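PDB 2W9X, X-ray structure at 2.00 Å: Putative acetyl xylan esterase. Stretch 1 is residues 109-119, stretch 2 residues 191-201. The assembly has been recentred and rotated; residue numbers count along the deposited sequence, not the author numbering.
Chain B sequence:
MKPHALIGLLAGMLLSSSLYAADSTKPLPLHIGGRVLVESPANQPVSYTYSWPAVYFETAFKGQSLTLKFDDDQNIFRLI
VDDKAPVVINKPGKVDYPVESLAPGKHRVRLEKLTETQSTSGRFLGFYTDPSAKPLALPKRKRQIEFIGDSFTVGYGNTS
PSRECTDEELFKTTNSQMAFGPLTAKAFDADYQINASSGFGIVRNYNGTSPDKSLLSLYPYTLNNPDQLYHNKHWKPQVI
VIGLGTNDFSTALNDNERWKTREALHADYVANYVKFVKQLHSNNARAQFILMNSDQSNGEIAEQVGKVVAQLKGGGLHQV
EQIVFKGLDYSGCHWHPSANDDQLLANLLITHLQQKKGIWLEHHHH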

# COMPACT_ATOMS: atom_id res chain seq x y z
N VAL B 109 -33.67 -11.60 -10.62
CA VAL B 109 -34.11 -10.19 -10.55
C VAL B 109 -33.34 -9.40 -9.49
O VAL B 109 -33.29 -9.80 -8.32
CB VAL B 109 -35.63 -10.07 -10.30
CG1 VAL B 109 -36.05 -8.62 -10.19
CG2 VAL B 109 -36.43 -10.78 -11.40
N ARG B 110 -32.77 -8.27 -9.90
CA ARG B 110 -31.98 -7.39 -9.03
C ARG B 110 -32.55 -5.97 -9.05
O ARG B 110 -32.64 -5.35 -10.11
CB ARG B 110 -30.52 -7.38 -9.49
CG ARG B 110 -29.55 -6.58 -8.62
CD ARG B 110 -28.13 -6.73 -9.14
NE ARG B 110 -27.17 -5.92 -8.39
CZ ARG B 110 -26.28 -6.39 -7.53
NH1 ARG B 110 -26.19 -7.70 -7.29
NH2 ARG B 110 -25.45 -5.56 -6.91
N LEU B 111 -32.96 -5.47 -7.88
CA LEU B 111 -33.44 -4.10 -7.74
C LEU B 111 -32.35 -3.27 -7.07
O LEU B 111 -31.80 -3.70 -6.04
CB LEU B 111 -34.72 -4.07 -6.89
CG LEU B 111 -35.24 -2.74 -6.33
CD1 LEU B 111 -35.96 -1.92 -7.40
CD2 LEU B 111 -36.14 -2.96 -5.11
N GLU B 112 -32.02 -2.10 -7.64
CA GLU B 112 -30.96 -1.25 -7.08
C GLU B 112 -31.40 0.19 -6.82
O GLU B 112 -31.98 0.84 -7.69
CB GLU B 112 -29.72 -1.22 -8.01
CG GLU B 112 -29.07 -2.59 -8.25
CD GLU B 112 -27.94 -2.57 -9.27
OE1 GLU B 112 -27.81 -1.60 -10.06
OE2 GLU B 112 -27.17 -3.54 -9.26
N LYS B 113 -31.09 0.70 -5.63
CA LYS B 113 -31.21 2.12 -5.32
C LYS B 113 -30.10 2.91 -6.04
O LYS B 113 -28.93 2.49 -6.05
CB LYS B 113 -31.15 2.32 -3.80
CG LYS B 113 -31.10 3.74 -3.28
CD LYS B 113 -30.45 3.72 -1.90
CE LYS B 113 -31.09 4.67 -0.91
NZ LYS B 113 -30.63 6.06 -1.07
N LEU B 114 -30.47 4.03 -6.65
CA LEU B 114 -29.54 4.85 -7.44
C LEU B 114 -29.18 6.14 -6.71
O LEU B 114 -28.06 6.60 -6.77
CB LEU B 114 -30.21 5.23 -8.77
CG LEU B 114 -30.13 4.31 -9.98
CD1 LEU B 114 -30.02 2.86 -9.65
CD2 LEU B 114 -31.25 4.59 -10.98
N THR B 115 -30.16 6.70 -6.01
CA THR B 115 -30.06 8.06 -5.49
C THR B 115 -29.60 8.11 -4.02
O THR B 115 -29.55 7.09 -3.34
CB THR B 115 -31.40 8.78 -5.62
OG1 THR B 115 -32.44 7.91 -5.15
CG2 THR B 115 -31.69 9.16 -7.08
N GLU B 116 -29.22 9.30 -3.58
CA GLU B 116 -28.78 9.53 -2.21
C GLU B 116 -29.89 10.22 -1.43
O GLU B 116 -30.54 11.14 -1.94
CB GLU B 116 -27.52 10.41 -2.18
CG GLU B 116 -27.02 10.65 -0.76
CD GLU B 116 -25.76 11.48 -0.68
OE1 GLU B 116 -25.54 12.37 -1.53
OE2 GLU B 116 -24.98 11.25 0.26
N THR B 117 -30.08 9.74 -0.20
CA THR B 117 -31.04 10.28 0.76
C THR B 117 -30.29 10.55 2.07
O THR B 117 -30.01 9.61 2.82
CB THR B 117 -32.18 9.27 1.05
OG1 THR B 117 -31.61 7.98 1.36
CG2 THR B 117 -33.14 9.13 -0.14
N GLN B 118 -29.95 11.81 2.32
CA GLN B 118 -29.20 12.16 3.54
C GLN B 118 -30.08 12.45 4.75
O GLN B 118 -29.64 12.34 5.90
CB GLN B 118 -28.26 13.34 3.27
CG GLN B 118 -27.08 12.96 2.37
CD GLN B 118 -26.15 14.12 2.09
OE1 GLN B 118 -26.52 15.08 1.42
NE2 GLN B 118 -24.92 14.03 2.59
N SER B 119 -31.33 12.82 4.50
CA SER B 119 -32.22 13.25 5.57
C SER B 119 -33.53 12.47 5.62
O SER B 119 -34.42 12.82 6.39
CB SER B 119 -32.48 14.75 5.47
OG SER B 119 -32.89 15.10 4.16
N ASP B 191 -20.45 -9.04 -2.85
CA ASP B 191 -21.47 -8.20 -2.26
C ASP B 191 -20.84 -6.90 -1.78
O ASP B 191 -19.63 -6.86 -1.50
CB ASP B 191 -22.21 -8.94 -1.15
CG ASP B 191 -23.24 -9.90 -1.69
OD1 ASP B 191 -24.11 -9.47 -2.48
OD2 ASP B 191 -23.16 -11.09 -1.33
N TYR B 192 -21.62 -5.83 -1.73
CA TYR B 192 -21.03 -4.54 -1.35
C TYR B 192 -21.94 -3.71 -0.49
O TYR B 192 -23.16 -3.80 -0.59
CB TYR B 192 -20.59 -3.72 -2.59
CG TYR B 192 -21.67 -3.46 -3.64
CD1 TYR B 192 -22.46 -2.31 -3.60
CD2 TYR B 192 -21.87 -4.36 -4.69
CE1 TYR B 192 -23.44 -2.07 -4.58
CE2 TYR B 192 -22.83 -4.12 -5.68
CZ TYR B 192 -23.60 -2.99 -5.62
OH TYR B 192 -24.55 -2.78 -6.59
N GLN B 193 -21.30 -2.90 0.35
CA GLN B 193 -21.94 -1.83 1.10
C GLN B 193 -21.24 -0.53 0.74
O GLN B 193 -20.01 -0.48 0.70
CB GLN B 193 -21.85 -2.09 2.61
CG GLN B 193 -22.73 -3.24 3.11
CD GLN B 193 -22.96 -3.19 4.61
OE1 GLN B 193 -23.68 -4.03 5.17
NE2 GLN B 193 -22.35 -2.21 5.28
N ILE B 194 -22.02 0.51 0.45
CA ILE B 194 -21.50 1.85 0.13
C ILE B 194 -21.94 2.79 1.25
O ILE B 194 -22.98 3.43 1.18
CB ILE B 194 -21.97 2.38 -1.25
CG1 ILE B 194 -21.81 1.31 -2.36
CG2 ILE B 194 -21.26 3.70 -1.61
CD1 ILE B 194 -20.35 0.86 -2.64
N ASN B 195 -21.13 2.86 2.29
CA ASN B 195 -21.44 3.72 3.42
C ASN B 195 -20.76 5.06 3.25
O ASN B 195 -19.69 5.33 3.80
CB ASN B 195 -21.06 3.00 4.71
CG ASN B 195 -21.85 1.73 4.90
OD1 ASN B 195 -23.06 1.70 4.63
ND2 ASN B 195 -21.18 0.67 5.33
N ALA B 196 -21.39 5.89 2.44
CA ALA B 196 -20.88 7.20 2.08
C ALA B 196 -22.00 8.22 2.20
O ALA B 196 -23.16 7.89 2.03
CB ALA B 196 -20.34 7.18 0.65
N SER B 197 -21.64 9.48 2.44
CA SER B 197 -22.61 10.55 2.53
C SER B 197 -21.91 11.80 2.06
O SER B 197 -20.78 12.05 2.46
CB SER B 197 -23.07 10.71 3.99
OG SER B 197 -24.16 11.60 4.08
N SER B 198 -22.58 12.57 1.20
CA SER B 198 -21.96 13.72 0.53
C SER B 198 -21.64 14.87 1.48
O SER B 198 -22.45 15.24 2.31
CB SER B 198 -22.86 14.24 -0.60
OG SER B 198 -23.00 13.29 -1.64
N GLY B 199 -20.45 15.45 1.31
CA GLY B 199 -20.03 16.62 2.09
C GLY B 199 -19.25 16.30 3.36
O GLY B 199 -18.71 17.21 4.00
N PHE B 200 -19.15 15.02 3.70
CA PHE B 200 -18.62 14.65 5.02
C PHE B 200 -17.12 14.29 4.98
O PHE B 200 -16.60 13.83 3.96
CB PHE B 200 -19.45 13.53 5.70
CG PHE B 200 -20.80 14.00 6.23
CD1 PHE B 200 -20.90 14.57 7.50
CD2 PHE B 200 -21.96 13.88 5.44
CE1 PHE B 200 -22.14 15.03 7.99
CE2 PHE B 200 -23.20 14.32 5.91
CZ PHE B 200 -23.29 14.89 7.20
N GLY B 201 -16.44 14.52 6.11
CA GLY B 201 -15.01 14.22 6.23
C GLY B 201 -14.71 13.34 7.43
O GLY B 201 -15.63 12.88 8.11
O HOH W 1 -25.56 9.03 1.68

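The two stretches meet through side chains rather than through paired backbones. Where the strands 109-113 and 191-196 face each other, the CA atoms of Arg 110 and Asp 191 are 12.5 Å apart and those of Glu 112 and Tyr 192 11.9 Å, too far for main-chain hydrogen bonding, and only long side chains bridge the gap. The backbones draw together farther along, to 6.9 Å between the CA atoms of Gln 118 and Ser 197. The surface buried is small, 277 Å² with both sides summed, and the contact is predominantly polar.

At the start of stretch 2, Asp 191 stays out of contact, and Tyr 192 makes the first link. Its CA-to-CB bond points sideways, but with chi1 in the p well the end of the side chain approaches stretch 1. There Arg 110, extended with chi1 to chi3 all t, donates from NH2 to Tyr 192 OH at 2.9 Å. The N-H...acceptor angle of 140° departs clearly from linearity, and the hydroxyl lies at the edge of the guanidinium, near its plane, where the N-H groups point. The arginine is held on its own strand by a salt bridge, with Arg 110 NE 2.5 Å from Glu 112 OE2. These residues are two apart in the strand, so both side chains emerge on the side toward stretch 2. The same carboxylate oxygen, Glu 112 OE2, comes within 3.8 Å of Tyr 192 OH, a proximity rather than a bond.

Gln 193, Ile 194 and Asn 195 do not touch stretch 1. Contact resumes at the end of the strand, where a water joins the carbonyl of Ala 196 to the carboxylate of Glu 116. It lies 2.7 Å from Ala 196 O and 2.7 Å from Glu 116 OE2, spanning two acceptors that stand 4.2 Å apart and could not bond to each other directly.

Ser 197 opens a type II turn that runs to Phe 200. Ser 197 OG accepts a nearly linear hydrogen bond, at 176°, from Gln 118 NE2 at 3.0 Å. Glu 116 OE2 also packs 3.4 Å from Ser 197 CA as the carboxylate reaches past this residue to the next.

Ser 198 is the focus of the contact. Both oxygens of the Glu 116 carboxylate are engaged by it: Ser 198 OG donates to Glu 116 OE1 at 2.7 Å, and Ser 198 N donates to Glu 116 OE2 at 2.9 Å. This two-point grip fixes the backbone and side chain of the serine together. Its carbonyl is also used, since Gln 118 NE2 donates to Ser 198 O at 2.8 Å. The Gln 118 amide nitrogen thus serves two acceptors, Ser 197 OG and Ser 198 O, on consecutive residues.

Gly 199 makes no contact, but its phi/psi of 93/-7 suits the turn; a CB there would be jammed against the carbonyl oxygen of Ser 198. Phe 200 closes the turn with its ring edge toward the glutamine amide, Phe 200 CE2 lying 3.8 Å from Gln 118 NE2. Gly 201 lies beyond reach.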